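Local structure of microtubule-associated protein 1A/1B, light chain 3 (Trypanosoma brucei brucei, 3W1Y) at residues 67-71 and 84-89; 73-79 and 106-112; 94-100 and 129-135. The protein probably acts in autophagy as a ubiquitin-like protein of the ATG8 family, whose members become attached to phosphatidylethanolamine in membranes. One frame throughout, in Å; residues are numbered along the deposited sequence.

How the contacts relate
All three contacts belong to one ubiquitin-like fold, in which helix 78-88 crosses a four-stranded mixed sheet. Contact 1 sets the C-terminal half of the helix against edge strand 68-73, and contact 2 anchors its N-terminal start to the loop before helix 112-119. Contact 3 pairs the opposite edge strand, 96-100, with central strand 126-133. Contacts 1 and 3 have centres about 12 Å apart and meet at L85, whose CD2 lies 3.6 Å from CG1 of V99. The centre of contact 2 is about 15 Å from that of contact 1 and about 17 Å from that of contact 3, which it touches through P106 and V99.

Contact 1: residues 67-71 and 84-89; sequences CNKFL and ALRQRL
In this ubiquitin-like (beta-grasp) fold, helix 78-88 lies across the sheet, and here F70 and N68 of edge strand 68-73 meet A84, L85 and R88 of its last turn, and L89. The axes of the short segments 68-71 and 84-88 approach to 10.3 Å, at 137° between their directions, a gap bridged by side chains. With CG beside its backbone N and opposite its carbonyl carbon (chi1 -65°), F70 sends its ring toward the helix. The ring's far end does the apolar packing: F70 CE2 is 4.0 Å from CB of A84, and F70 CZ is 3.8 Å from CD1 of L85, which crosses it at about a right angle. The carbonyl O of A84 lies at the ring edge. R88 covers one ring face. Its CG is anti to the backbone N, and the chain then bends at chi2 and chi3, laying the guanidinium flat on F70 with the planes 21° apart, a cation-pi stack in which R88 CZ is 4.1 Å from the F70 ring centroid. NH2 is modelled implausibly close to the carbonyl of K69, so the exact seat of the group is doubtful. N68 slides past R88 in the opposite direction: OD1 of N68 is 3.4 Å from R88 CG, while its ND2 is 3.7 Å from L89 CD2. In ATG8 relatives, the groove between this helix and this strand takes up a hydrophobic residue of LC3-interacting motifs; R88 and F70 probably line the same groove here. Strand 33-40 pairs with strand 68-73 on its inner side, through backbone bonds of N68 with C38 and F70 with I36. F81, one helical turn before L85, meets the F70 ring edge-to-face, whereas L85 and L89 reach onward to Y130 of the central strand.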
ATOM      1  N   CYS A  67      -5.660  17.353  -4.836  1.00 33.28           N
ATOM      2  CA  CYS A  67      -4.500  17.683  -4.023  1.00 33.64           C
ATOM      3  C   CYS A  67      -4.865  17.560  -2.557  1.00 33.56           C
ATOM      4  O   CYS A  67      -5.763  18.255  -2.083  1.00 34.47           O
ATOM      5  CB  CYS A  67      -4.022  19.102  -4.330  1.00 33.76           C
ATOM      6  SG  CYS A  67      -2.740  19.719  -3.250  1.00 34.89           S
ATOM      7  N   ASN A  68      -4.161  16.670  -1.858  1.00 32.70           N
ATOM      8  CA  ASN A  68      -4.368  16.413  -0.446  1.00 32.10           C
ATOM      9  C   ASN A  68      -3.095  16.743   0.350  1.00 31.50           C
ATOM     10  O   ASN A  68      -1.986  16.372  -0.043  1.00 31.31           O
ATOM     11  CB  ASN A  68      -4.756  14.950  -0.242  1.00 32.93           C
ATOM     12  CG  ASN A  68      -6.113  14.619  -0.833  1.00 34.49           C
ATOM     13  OD1 ASN A  68      -7.143  14.954  -0.256  1.00 38.97           O
ATOM     14  ND2 ASN A  68      -6.120  13.946  -1.971  1.00 33.51           N
ATOM     15  N   LYS A  69      -3.277  17.470   1.446  1.00 30.61           N
ATOM     16  CA  LYS A  69      -2.220  17.809   2.368  1.00 30.34           C
ATOM     17  C   LYS A  69      -2.386  17.010   3.638  1.00 29.74           C
ATOM     18  O   LYS A  69      -3.502  16.721   4.063  1.00 29.45           O
ATOM     19  CB  LYS A  69      -2.308  19.268   2.764  1.00 31.34           C
ATOM     20  CG  LYS A  69      -2.081  20.251   1.644  1.00 32.76           C
ATOM     21  CD  LYS A  69      -2.574  21.585   2.145  1.00 36.69           C
ATOM     22  CE  LYS A  69      -2.133  22.675   1.250  1.00 40.20           C
ATOM     23  NZ  LYS A  69      -2.837  23.929   1.611  1.00 42.43           N
ATOM     24  N   PHE A  70      -1.267  16.662   4.255  1.00 29.14           N
ATOM     25  CA  PHE A  70      -1.276  15.925   5.512  1.00 28.46           C
ATOM     26  C   PHE A  70      -0.256  16.589   6.406  1.00 28.04           C
ATOM     27  O   PHE A  70       0.646  17.225   5.926  1.00 27.27           O
ATOM     28  CB  PHE A  70      -0.900  14.440   5.281  1.00 27.95           C
ATOM     29  CG  PHE A  70      -1.896  13.680   4.451  1.00 27.87           C
ATOM     30  CD1 PHE A  70      -1.895  13.775   3.066  1.00 27.01           C
ATOM     31  CD2 PHE A  70      -2.869  12.889   5.055  1.00 28.27           C
ATOM     32  CE1 PHE A  70      -2.849  13.086   2.289  1.00 26.09           C
ATOM     33  CE2 PHE A  70      -3.812  12.201   4.280  1.00 26.13           C
ATOM     34  CZ  PHE A  70      -3.787  12.304   2.893  1.00 25.65           C
ATOM     35  N   LEU A  71      -0.417  16.417   7.713  1.00 28.71           N
ATOM     36  CA  LEU A  71       0.569  16.815   8.693  1.00 28.61           C
ATOM     37  C   LEU A  71       0.769  15.624   9.628  1.00 28.37           C
ATOM     38  O   LEU A  71      -0.039  15.366  10.515  1.00 29.14           O
ATOM     39  CB  LEU A  71       0.075  18.060   9.431  1.00 29.28           C
ATOM     40  CG  LEU A  71       1.038  18.745  10.393  1.00 30.76           C
ATOM     41  CD1 LEU A  71       2.347  19.147   9.694  1.00 28.92           C
ATOM     42  CD2 LEU A  71       0.356  19.979  11.065  1.00 29.88           C
ATOM     43  N   ALA A  84      -3.511   6.620   5.794  1.00 31.53           N
ATOM     44  CA  ALA A  84      -4.197   7.916   5.896  1.00 30.62           C
ATOM     45  C   ALA A  84      -4.731   8.432   4.521  1.00 29.95           C
ATOM     46  O   ALA A  84      -5.840   8.971   4.436  1.00 29.51           O
ATOM     47  CB  ALA A  84      -3.305   8.949   6.565  1.00 29.48           C
ATOM     48  N   LEU A  85      -3.946   8.224   3.463  1.00 29.79           N
ATOM     49  CA  LEU A  85      -4.296   8.661   2.104  1.00 30.66           C
ATOM     50  C   LEU A  85      -5.460   7.833   1.551  1.00 32.37           C
ATOM     51  O   LEU A  85      -6.362   8.368   0.927  1.00 31.67           O
ATOM     52  CB  LEU A  85      -3.075   8.631   1.164  1.00 29.61           C
ATOM     53  CG  LEU A  85      -3.165   9.092  -0.314  1.00 29.23           C
ATOM     54  CD1 LEU A  85      -3.663  10.560  -0.523  1.00 26.17           C
ATOM     55  CD2 LEU A  85      -1.788   8.926  -0.941  1.00 29.98           C
ATOM     56  N   ARG A  86      -5.435   6.534   1.831  1.00 34.92           N
ATOM     57  CA  ARG A  86      -6.530   5.627   1.510  1.00 37.62           C
ATOM     58  C   ARG A  86      -7.890   6.062   2.120  1.00 38.91           C
ATOM     59  O   ARG A  86      -8.913   6.107   1.425  1.00 37.83           O
ATOM     60  CB  ARG A  86      -6.159   4.243   2.003  1.00 38.35           C
ATOM     61  CG  ARG A  86      -6.651   3.174   1.137  1.00 42.89           C
ATOM     62  CD  ARG A  86      -6.614   1.830   1.831  1.00 48.06           C
ATOM     63  NE  ARG A  86      -6.880   0.775   0.861  1.00 52.34           N
ATOM     64  CZ  ARG A  86      -8.094   0.452   0.427  1.00 55.08           C
ATOM     65  NH1 ARG A  86      -9.155   1.108   0.884  1.00 57.15           N
ATOM     66  NH2 ARG A  86      -8.250  -0.528  -0.458  1.00 55.23           N
ATOM     67  N   GLN A  87      -7.870   6.371   3.418  1.00 40.31           N
ATOM     68  CA  GLN A  87      -9.010   6.918   4.138  1.00 42.90           C
ATOM     69  C   GLN A  87      -9.490   8.235   3.544  1.00 42.11           C
ATOM     70  O   GLN A  87     -10.681   8.458   3.426  1.00 42.92           O
ATOM     71  CB  GLN A  87      -8.649   7.183   5.605  1.00 43.03           C
ATOM     72  CG  GLN A  87      -8.224   5.975   6.469  1.00 46.44           C
ATOM     73  CD  GLN A  87      -7.675   6.406   7.856  1.00 48.30           C
ATOM     74  OE1 GLN A  87      -8.078   7.452   8.400  1.00 52.55           O
ATOM     75  NE2 GLN A  87      -6.730   5.613   8.416  1.00 53.09           N
ATOM     76  N   ARG A  88      -8.558   9.124   3.215  1.00 41.97           N
ATOM     77  CA  ARG A  88      -8.884  10.446   2.704  1.00 41.79           C
ATOM     78  C   ARG A  88      -9.465  10.388   1.287  1.00 42.16           C
ATOM     79  O   ARG A  88     -10.318  11.198   0.928  1.00 42.92           O
ATOM     80  CB  ARG A  88      -7.630  11.333   2.721  1.00 41.57           C
ATOM     81  CG  ARG A  88      -7.875  12.717   2.180  1.00 42.36           C
ATOM     82  CD  ARG A  88      -8.227  13.691   3.310  1.00 45.00           C
ATOM     83  NE  ARG A  88      -7.178  14.705   3.428  1.00 48.48           N
ATOM     84  CZ  ARG A  88      -6.378  14.857   4.472  1.00 47.86           C
ATOM     85  NH1 ARG A  88      -6.502  14.094   5.549  1.00 49.79           N
ATOM     86  NH2 ARG A  88      -5.462  15.804   4.439  1.00 48.15           N
ATOM     87  N   LEU A  89      -8.992   9.445   0.482  1.00 41.97           N
ATOM     88  CA  LEU A  89      -9.489   9.257  -0.883  1.00 42.79           C
ATOM     89  C   LEU A  89     -10.750   8.382  -0.906  1.00 44.32           C
ATOM     90  O   LEU A  89     -11.342   8.153  -1.968  1.00 44.27           O
ATOM     91  CB  LEU A  89      -8.408   8.613  -1.768  1.00 41.59           C
ATOM     92  CG  LEU A  89      -7.131   9.397  -2.085  1.00 40.12           C
ATOM     93  CD1 LEU A  89      -6.154   8.542  -2.858  1.00 36.52           C
ATOM     94  CD2 LEU A  89      -7.467  10.652  -2.858  1.00 37.17           C
TER

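Contact 2: residues 73-79 and 106-112; sequences PETATVM and PPNSACL
V78 plugs the apolar centre, its CG2 packing 3.9 Å from CB of P106 and 4.0 Å from CB of A110. The valine and the proline cross at about a right angle; with CG1 opposite the backbone N (chi1 167°), both methyls face the 106-112 loop. CB of V78 also sits 3.3 Å from the carbonyl O of P107. Beside it, L112 puts CD1 3.8 Å from CB of A76 and turns CD2 toward V78; I115 backs V78, P106 and A110 from helix 112-119. Around this core the two segments join by a single bridge, T77 with C111, between residues that are each the N-cap of a helix and each follow a type I turn. L112 N donates to A76 O (3.0 Å, 167°), and V78 N to A110 O (2.8 Å), both running almost in line with the acceptor C=O. The first turn of helix 78-88 is held again where M79 N meets a lone pair of N108 O at 2.9 Å. T77 completes a capping box: its hydroxyl caps a backbone N just beyond M79, and its own N donates to the E80 carboxylate. At the outer margin the bent M79 chain brings CE 3.3 Å from ND2 of N108, and the same methionine packs on M79 of a second subunit.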
ATOM      1  N   PRO A  73       3.104  12.685  12.051  1.00 28.02           N
ATOM      2  CA  PRO A  73       4.291  12.581  12.931  1.00 28.51           C
ATOM      3  C   PRO A  73       5.575  12.154  12.185  1.00 28.74           C
ATOM      4  O   PRO A  73       5.512  11.329  11.245  1.00 28.23           O
ATOM      5  CB  PRO A  73       3.869  11.530  13.991  1.00 29.34           C
ATOM      6  CG  PRO A  73       2.343  11.520  13.989  1.00 29.57           C
ATOM      7  CD  PRO A  73       1.988  11.814  12.504  1.00 28.35           C
ATOM      8  N   GLU A  74       6.720  12.711  12.584  1.00 29.20           N
ATOM      9  CA  GLU A  74       8.007  12.346  11.986  1.00 30.11           C
ATOM     10  C   GLU A  74       8.321  10.857  12.186  1.00 31.16           C
ATOM     11  O   GLU A  74       9.044  10.253  11.382  1.00 31.37           O
ATOM     12  CB  GLU A  74       9.148  13.216  12.543  1.00 30.70           C
ATOM     13  CG  GLU A  74       9.295  13.217  14.090  1.00 31.43           C
ATOM     14  CD  GLU A  74      10.409  14.143  14.610  1.00 34.02           C
ATOM     15  OE1 GLU A  74      10.972  14.969  13.834  1.00 36.74           O
ATOM     16  OE2 GLU A  74      10.712  14.067  15.826  1.00 40.40           O
ATOM     17  N   THR A  75       7.755  10.283  13.252  1.00 31.76           N
ATOM     18  CA  THR A  75       7.887   8.853  13.563  1.00 33.45           C
ATOM     19  C   THR A  75       6.868   7.914  12.840  1.00 32.93           C
ATOM     20  O   THR A  75       7.060   6.687  12.835  1.00 34.16           O
ATOM     21  CB  THR A  75       7.819   8.603  15.088  1.00 34.17           C
ATOM     22  OG1 THR A  75       6.626   9.205  15.600  1.00 36.84           O
ATOM     23  CG2 THR A  75       9.033   9.217  15.805  1.00 34.18           C
ATOM     24  N   ALA A  76       5.803   8.474  12.255  1.00 30.75           N
ATOM     25  CA  ALA A  76       4.904   7.701  11.394  1.00 29.81           C
ATOM     26  C   ALA A  76       5.679   7.027  10.262  1.00 28.48           C
ATOM     27  O   ALA A  76       6.639   7.569   9.758  1.00 27.01           O
ATOM     28  CB  ALA A  76       3.791   8.610  10.803  1.00 29.47           C
ATOM     29  N   THR A  77       5.261   5.838   9.866  1.00 29.03           N
ATOM     30  CA  THR A  77       5.872   5.169   8.705  1.00 28.74           C
ATOM     31  C   THR A  77       5.187   5.535   7.386  1.00 28.21           C
ATOM     32  O   THR A  77       4.085   6.086   7.388  1.00 26.92           O
ATOM     33  CB  THR A  77       5.795   3.681   8.845  1.00 29.04           C
ATOM     34  OG1 THR A  77       4.428   3.327   9.005  1.00 28.75           O
ATOM     35  CG2 THR A  77       6.587   3.226  10.068  1.00 32.38           C
ATOM     36  N   VAL A  78       5.851   5.201   6.268  1.00 28.92           N
ATOM     37  CA  VAL A  78       5.257   5.295   4.941  1.00 28.64           C
ATOM     38  C   VAL A  78       3.908   4.575   4.880  1.00 29.84           C
ATOM     39  O   VAL A  78       2.948   5.100   4.332  1.00 29.88           O
ATOM     40  CB  VAL A  78       6.226   4.796   3.839  1.00 29.09           C
ATOM     41  CG1 VAL A  78       5.517   4.596   2.532  1.00 27.17           C
ATOM     42  CG2 VAL A  78       7.354   5.783   3.631  1.00 28.36           C
ATOM     43  N   MET A  79       3.825   3.381   5.460  1.00 31.09           N
ATOM     44  CA  MET A  79       2.575   2.637   5.470  1.00 31.94           C
ATOM     45  C   MET A  79       1.430   3.415   6.140  1.00 31.38           C
ATOM     46  O   MET A  79       0.296   3.416   5.650  1.00 30.60           O
ATOM     47  CB  MET A  79       2.794   1.245   6.129  1.00 33.37           C
ATOM     48  CG  MET A  79       1.527   0.383   6.220  1.00 36.40           C
ATOM     49  SD  MET A  79       0.918  -0.058   4.555  1.00 45.79           S
ATOM     50  CE  MET A  79       1.967  -1.478   4.260  1.00 44.97           C
ATOM     51  N   PRO A 106       9.053   4.641  -1.852  1.00 36.26           N
ATOM     52  CA  PRO A 106       9.737   4.443  -0.577  1.00 35.66           C
ATOM     53  C   PRO A 106       9.357   3.110   0.108  1.00 35.65           C
ATOM     54  O   PRO A 106       8.264   2.584  -0.123  1.00 34.56           O
ATOM     55  CB  PRO A 106       9.274   5.638   0.254  1.00 34.87           C
ATOM     56  CG  PRO A 106       7.902   5.970  -0.313  1.00 35.28           C
ATOM     57  CD  PRO A 106       7.986   5.661  -1.771  1.00 34.96           C
ATOM     58  N   PRO A 107      10.280   2.546   0.918  1.00 36.07           N
ATOM     59  CA  PRO A 107       9.939   1.348   1.696  1.00 36.00           C
ATOM     60  C   PRO A 107       8.814   1.683   2.693  1.00 34.72           C
ATOM     61  O   PRO A 107       8.809   2.781   3.270  1.00 33.26           O
ATOM     62  CB  PRO A 107      11.243   1.014   2.459  1.00 36.43           C
ATOM     63  CG  PRO A 107      12.327   1.834   1.822  1.00 37.06           C
ATOM     64  CD  PRO A 107      11.670   3.000   1.144  1.00 36.53           C
ATOM     65  N   ASN A 108       7.891   0.739   2.869  1.00 34.51           N
ATOM     66  CA  ASN A 108       6.751   0.872   3.790  1.00 35.44           C
ATOM     67  C   ASN A 108       7.056   1.160   5.253  1.00 35.59           C
ATOM     68  O   ASN A 108       6.244   1.808   5.937  1.00 35.34           O
ATOM     69  CB  ASN A 108       5.867  -0.366   3.714  1.00 35.95           C
ATOM     70  CG  ASN A 108       5.046  -0.374   2.474  1.00 37.34           C
ATOM     71  OD1 ASN A 108       4.903   0.666   1.832  1.00 37.99           O
ATOM     72  ND2 ASN A 108       4.516  -1.531   2.105  1.00 36.77           N
ATOM     73  N   SER A 109       8.217   0.683   5.714  1.00 36.22           N
ATOM     74  CA  SER A 109       8.652   0.846   7.101  1.00 36.23           C
ATOM     75  C   SER A 109       9.520   2.060   7.300  1.00 35.44           C
ATOM     76  O   SER A 109       9.956   2.309   8.400  1.00 36.63           O
ATOM     77  CB  SER A 109       9.411  -0.394   7.572  1.00 37.90           C
ATOM     78  OG  SER A 109      10.575  -0.624   6.774  1.00 39.71           O
ATOM     79  N   ALA A 110       9.801   2.812   6.245  1.00 34.61           N
ATOM     80  CA  ALA A 110      10.562   4.054   6.395  1.00 34.22           C
ATOM     81  C   ALA A 110       9.753   5.089   7.195  1.00 33.80           C
ATOM     82  O   ALA A 110       8.530   5.132   7.094  1.00 33.62           O
ATOM     83  CB  ALA A 110      10.964   4.606   5.026  1.00 33.57           C
ATOM     84  N   CYS A 111      10.435   5.893   8.007  1.00 33.90           N
ATOM     85  CA  CYS A 111       9.813   7.001   8.710  1.00 34.65           C
ATOM     86  C   CYS A 111       9.743   8.243   7.840  1.00 32.67           C
ATOM     87  O   CYS A 111      10.718   8.604   7.184  1.00 32.29           O
ATOM     88  CB  CYS A 111      10.630   7.332   9.958  1.00 35.59           C
ATOM     89  SG  CYS A 111      10.432   6.045  11.162  1.00 44.88           S
ATOM     90  N   LEU A 112       8.604   8.918   7.894  1.00 31.73           N
ATOM     91  CA  LEU A 112       8.387  10.209   7.219  1.00 30.87           C
ATOM     92  C   LEU A 112       9.469  11.236   7.549  1.00 30.42           C
ATOM     93  O   LEU A 112       9.924  11.954   6.660  1.00 30.37           O
ATOM     94  CB  LEU A 112       7.007  10.782   7.575  1.00 30.24           C
ATOM     95  CG  LEU A 112       5.842   9.849   7.259  1.00 33.31           C
ATOM     96  CD1 LEU A 112       4.454  10.466   7.513  1.00 32.97           C
ATOM     97  CD2 LEU A 112       5.960   9.346   5.819  1.00 33.50           C
TER

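Contact 3: residues 94-100 and 129-135; sequences GQAVFVF and SYGVENT
F98 lies over G131, its ring face turned to the glycine backbone: G131 CA is 4.2 Å from the ring centroid, a CH-pi contact, and G131 O also sits over that face. The torsion responsible, chi1 41°, holds CG between the backbone N and carbonyl carbon, folding the ring across onto the partner strand. E133 meets the ring's edge, CB 3.6 Å from F98 CE2; beyond the two segments, its carboxylate forms a salt bridge to a basic side chain on the chain of another protein. V97 and V99 occupy the opposite face of the sheet from F98, with V97 CG2 and V99 CG1 each 4.0 Å from Y130 CB. Backbone hydrogen bonds between the antiparallel strands set this register, pairing A96 with E133, F98 with G131 and F100 with S129, each in both directions; F98 N to G131 O is 2.9 Å. Just beyond the paired strands Q95 and N134 run side by side, Q95 NE2 donating to N134 OD1 at 2.9 Å, but bent at 133° and tilted from both amide planes. E92 N holds Q95 OE1. Helix 78-88 covers the valine face through L85 and F81, while strand 33-40 flanks Y130, whose hydroxyl bonds to D66 O.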
ATOM      1  N   GLY A  94     -11.579  -2.829  -4.178  1.00 59.75           N
ATOM      2  CA  GLY A  94     -10.748  -3.197  -5.322  1.00 58.46           C
ATOM      3  C   GLY A  94      -9.672  -2.184  -5.689  1.00 56.63           C
ATOM      4  O   GLY A  94      -9.146  -2.220  -6.809  1.00 56.27           O
ATOM      5  N   GLN A  95      -9.340  -1.295  -4.747  1.00 54.55           N
ATOM      6  CA  GLN A  95      -8.461  -0.150  -5.018  1.00 52.75           C
ATOM      7  C   GLN A  95      -7.237  -0.048  -4.104  1.00 51.02           C
ATOM      8  O   GLN A  95      -7.341  -0.089  -2.886  1.00 50.70           O
ATOM      9  CB  GLN A  95      -9.249   1.153  -4.953  1.00 52.46           C
ATOM     10  CG  GLN A  95     -10.492   1.176  -5.819  1.00 54.59           C
ATOM     11  CD  GLN A  95     -11.174   2.527  -5.813  1.00 56.64           C
ATOM     12  OE1 GLN A  95     -11.888   2.879  -4.868  1.00 57.85           O
ATOM     13  NE2 GLN A  95     -10.966   3.289  -6.876  1.00 56.73           N
ATOM     14  N   ALA A  96      -6.072   0.090  -4.718  1.00 49.51           N
ATOM     15  CA  ALA A  96      -4.831   0.307  -3.989  1.00 47.82           C
ATOM     16  C   ALA A  96      -4.294   1.688  -4.323  1.00 46.04           C
ATOM     17  O   ALA A  96      -4.493   2.183  -5.433  1.00 45.71           O
ATOM     18  CB  ALA A  96      -3.810  -0.749  -4.365  1.00 48.38           C
ATOM     19  N   VAL A  97      -3.620   2.306  -3.358  1.00 44.25           N
ATOM     20  CA  VAL A  97      -2.878   3.537  -3.613  1.00 42.39           C
ATOM     21  C   VAL A  97      -1.394   3.255  -3.425  1.00 41.49           C
ATOM     22  O   VAL A  97      -1.019   2.590  -2.476  1.00 41.55           O
ATOM     23  CB  VAL A  97      -3.375   4.722  -2.710  1.00 41.97           C
ATOM     24  CG1 VAL A  97      -3.212   4.401  -1.227  1.00 41.59           C
ATOM     25  CG2 VAL A  97      -2.672   6.042  -3.075  1.00 39.98           C
ATOM     26  N   PHE A  98      -0.561   3.723  -4.353  1.00 40.40           N
ATOM     27  CA  PHE A  98       0.895   3.684  -4.183  1.00 39.48           C
ATOM     28  C   PHE A  98       1.441   5.115  -4.265  1.00 38.33           C
ATOM     29  O   PHE A  98       0.864   5.963  -4.952  1.00 37.84           O
ATOM     30  CB  PHE A  98       1.563   2.747  -5.216  1.00 40.83           C
ATOM     31  CG  PHE A  98       0.970   2.848  -6.602  1.00 42.09           C
ATOM     32  CD1 PHE A  98       1.521   3.711  -7.552  1.00 42.68           C
ATOM     33  CD2 PHE A  98      -0.148   2.085  -6.955  1.00 43.88           C
ATOM     34  CE1 PHE A  98       0.969   3.836  -8.843  1.00 42.32           C
ATOM     35  CE2 PHE A  98      -0.711   2.186  -8.247  1.00 44.02           C
ATOM     36  CZ  PHE A  98      -0.151   3.078  -9.192  1.00 44.53           C
ATOM     37  N   VAL A  99       2.525   5.384  -3.534  1.00 37.18           N
ATOM     38  CA  VAL A  99       3.132   6.718  -3.467  1.00 36.28           C
ATOM     39  C   VAL A  99       4.611   6.769  -3.903  1.00 36.83           C
ATOM     40  O   VAL A  99       5.358   5.810  -3.716  1.00 36.61           O
ATOM     41  CB  VAL A  99       2.988   7.372  -2.056  1.00 35.64           C
ATOM     42  CG1 VAL A  99       1.511   7.598  -1.704  1.00 35.79           C
ATOM     43  CG2 VAL A  99       3.675   6.548  -0.983  1.00 34.64           C
ATOM     44  N   PHE A 100       5.008   7.920  -4.453  1.00 36.77           N
ATOM     45  CA  PHE A 100       6.340   8.151  -4.987  1.00 37.51           C
ATOM     46  C   PHE A 100       6.951   9.411  -4.416  1.00 37.45           C
ATOM     47  O   PHE A 100       6.268  10.405  -4.211  1.00 37.07           O
ATOM     48  CB  PHE A 100       6.302   8.272  -6.517  1.00 37.68           C
ATOM     49  CG  PHE A 100       5.649   7.116  -7.192  1.00 39.22           C
ATOM     50  CD1 PHE A 100       4.273   7.106  -7.403  1.00 40.88           C
ATOM     51  CD2 PHE A 100       6.402   6.001  -7.586  1.00 40.93           C
ATOM     52  CE1 PHE A 100       3.655   6.010  -8.026  1.00 41.94           C
ATOM     53  CE2 PHE A 100       5.797   4.905  -8.204  1.00 39.31           C
ATOM     54  CZ  PHE A 100       4.433   4.905  -8.419  1.00 40.18           C
ATOM     55  N   SER A 129       3.708  12.079  -5.103  1.00 28.54           N
ATOM     56  CA  SER A 129       2.797  11.673  -6.149  1.00 29.26           C
ATOM     57  C   SER A 129       2.142  10.382  -5.723  1.00 29.46           C
ATOM     58  O   SER A 129       2.795   9.480  -5.194  1.00 28.89           O
ATOM     59  CB  SER A 129       3.532  11.423  -7.459  1.00 30.02           C
ATOM     60  OG  SER A 129       4.289  12.553  -7.817  1.00 31.85           O
ATOM     61  N   TYR A 130       0.848  10.292  -5.978  1.00 29.62           N
ATOM     62  CA  TYR A 130       0.139   9.073  -5.719  1.00 31.24           C
ATOM     63  C   TYR A 130      -0.599   8.582  -6.967  1.00 32.51           C
ATOM     64  O   TYR A 130      -1.129   9.376  -7.766  1.00 32.81           O
ATOM     65  CB  TYR A 130      -0.804   9.247  -4.515  1.00 29.91           C
ATOM     66  CG  TYR A 130      -2.041  10.083  -4.770  1.00 30.18           C
ATOM     67  CD1 TYR A 130      -3.246   9.505  -5.212  1.00 31.20           C
ATOM     68  CD2 TYR A 130      -2.021  11.453  -4.537  1.00 28.73           C
ATOM     69  CE1 TYR A 130      -4.386  10.296  -5.436  1.00 30.17           C
ATOM     70  CE2 TYR A 130      -3.127  12.223  -4.729  1.00 28.68           C
ATOM     71  CZ  TYR A 130      -4.312  11.660  -5.178  1.00 30.43           C
ATOM     72  OH  TYR A 130      -5.400  12.498  -5.347  1.00 29.84           O
ATOM     73  N   GLY A 131      -0.618   7.270  -7.130  1.00 34.13           N
ATOM     74  CA  GLY A 131      -1.483   6.644  -8.122  1.00 36.50           C
ATOM     75  C   GLY A 131      -2.428   5.677  -7.432  1.00 38.07           C
ATOM     76  O   GLY A 131      -2.054   5.015  -6.469  1.00 38.33           O
ATOM     77  N   VAL A 132      -3.658   5.610  -7.911  1.00 39.66           N
ATOM     78  CA  VAL A 132      -4.621   4.633  -7.432  1.00 41.27           C
ATOM     79  C   VAL A 132      -4.730   3.529  -8.480  1.00 43.70           C
ATOM     80  O   VAL A 132      -4.875   3.806  -9.670  1.00 43.73           O
ATOM     81  CB  VAL A 132      -5.992   5.292  -7.202  1.00 40.82           C
ATOM     82  CG1 VAL A 132      -7.085   4.252  -6.949  1.00 40.53           C
ATOM     83  CG2 VAL A 132      -5.918   6.309  -6.061  1.00 39.47           C
ATOM     84  N   GLU A 133      -4.641   2.276  -8.052  1.00 46.51           N
ATOM     85  CA  GLU A 133      -4.865   1.178  -8.990  1.00 50.17           C
ATOM     86  C   GLU A 133      -6.058   0.293  -8.633  1.00 51.63           C
ATOM     87  O   GLU A 133      -6.260  -0.055  -7.482  1.00 51.48           O
ATOM     88  CB  GLU A 133      -3.607   0.345  -9.211  1.00 50.98           C
ATOM     89  CG  GLU A 133      -3.602  -0.337 -10.584  1.00 54.45           C
ATOM     90  CD  GLU A 133      -3.756   0.675 -11.713  1.00 58.02           C
ATOM     91  OE1 GLU A 133      -3.006   1.695 -11.722  1.00 57.78           O
ATOM     92  OE2 GLU A 133      -4.642   0.455 -12.571  1.00 59.13           O
ATOM     93  N   ASN A 134      -6.856  -0.042  -9.640  1.00 54.36           N
ATOM     94  CA  ASN A 134      -8.102  -0.771  -9.419  1.00 56.74           C
ATOM     95  C   ASN A 134      -7.909  -2.281  -9.677  1.00 58.32           C
ATOM     96  O   ASN A 134      -8.533  -2.858 -10.564  1.00 58.66           O
ATOM     97  CB  ASN A 134      -9.268  -0.156 -10.219  1.00 57.06           C
ATOM     98  CG  ASN A 134      -9.617   1.279  -9.769  1.00 59.15           C
ATOM     99  OD1 ASN A 134     -10.626   1.503  -9.087  1.00 61.73           O
ATOM    100  ND2 ASN A 134      -8.784   2.255 -10.155  1.00 59.74           N
ATOM    101  N   THR A 135      -7.021  -2.883  -8.868  1.00 59.26           N
ATOM    102  CA  THR A 135      -6.663  -4.317  -8.894  1.00 60.81           C
ATOM    103  C   THR A 135      -7.606  -5.189  -9.726  1.00 62.21           C
ATOM    104  O   THR A 135      -8.389  -5.964  -9.183  1.00 63.32           O
ATOM    105  CB  THR A 135      -6.572  -4.916  -7.462  1.00 60.85           C
ATOM    106  OG1 THR A 135      -5.974  -3.969  -6.562  1.00 59.38           O
ATOM    107  CG2 THR A 135      -5.754  -6.208  -7.480  1.00 61.87           C
TER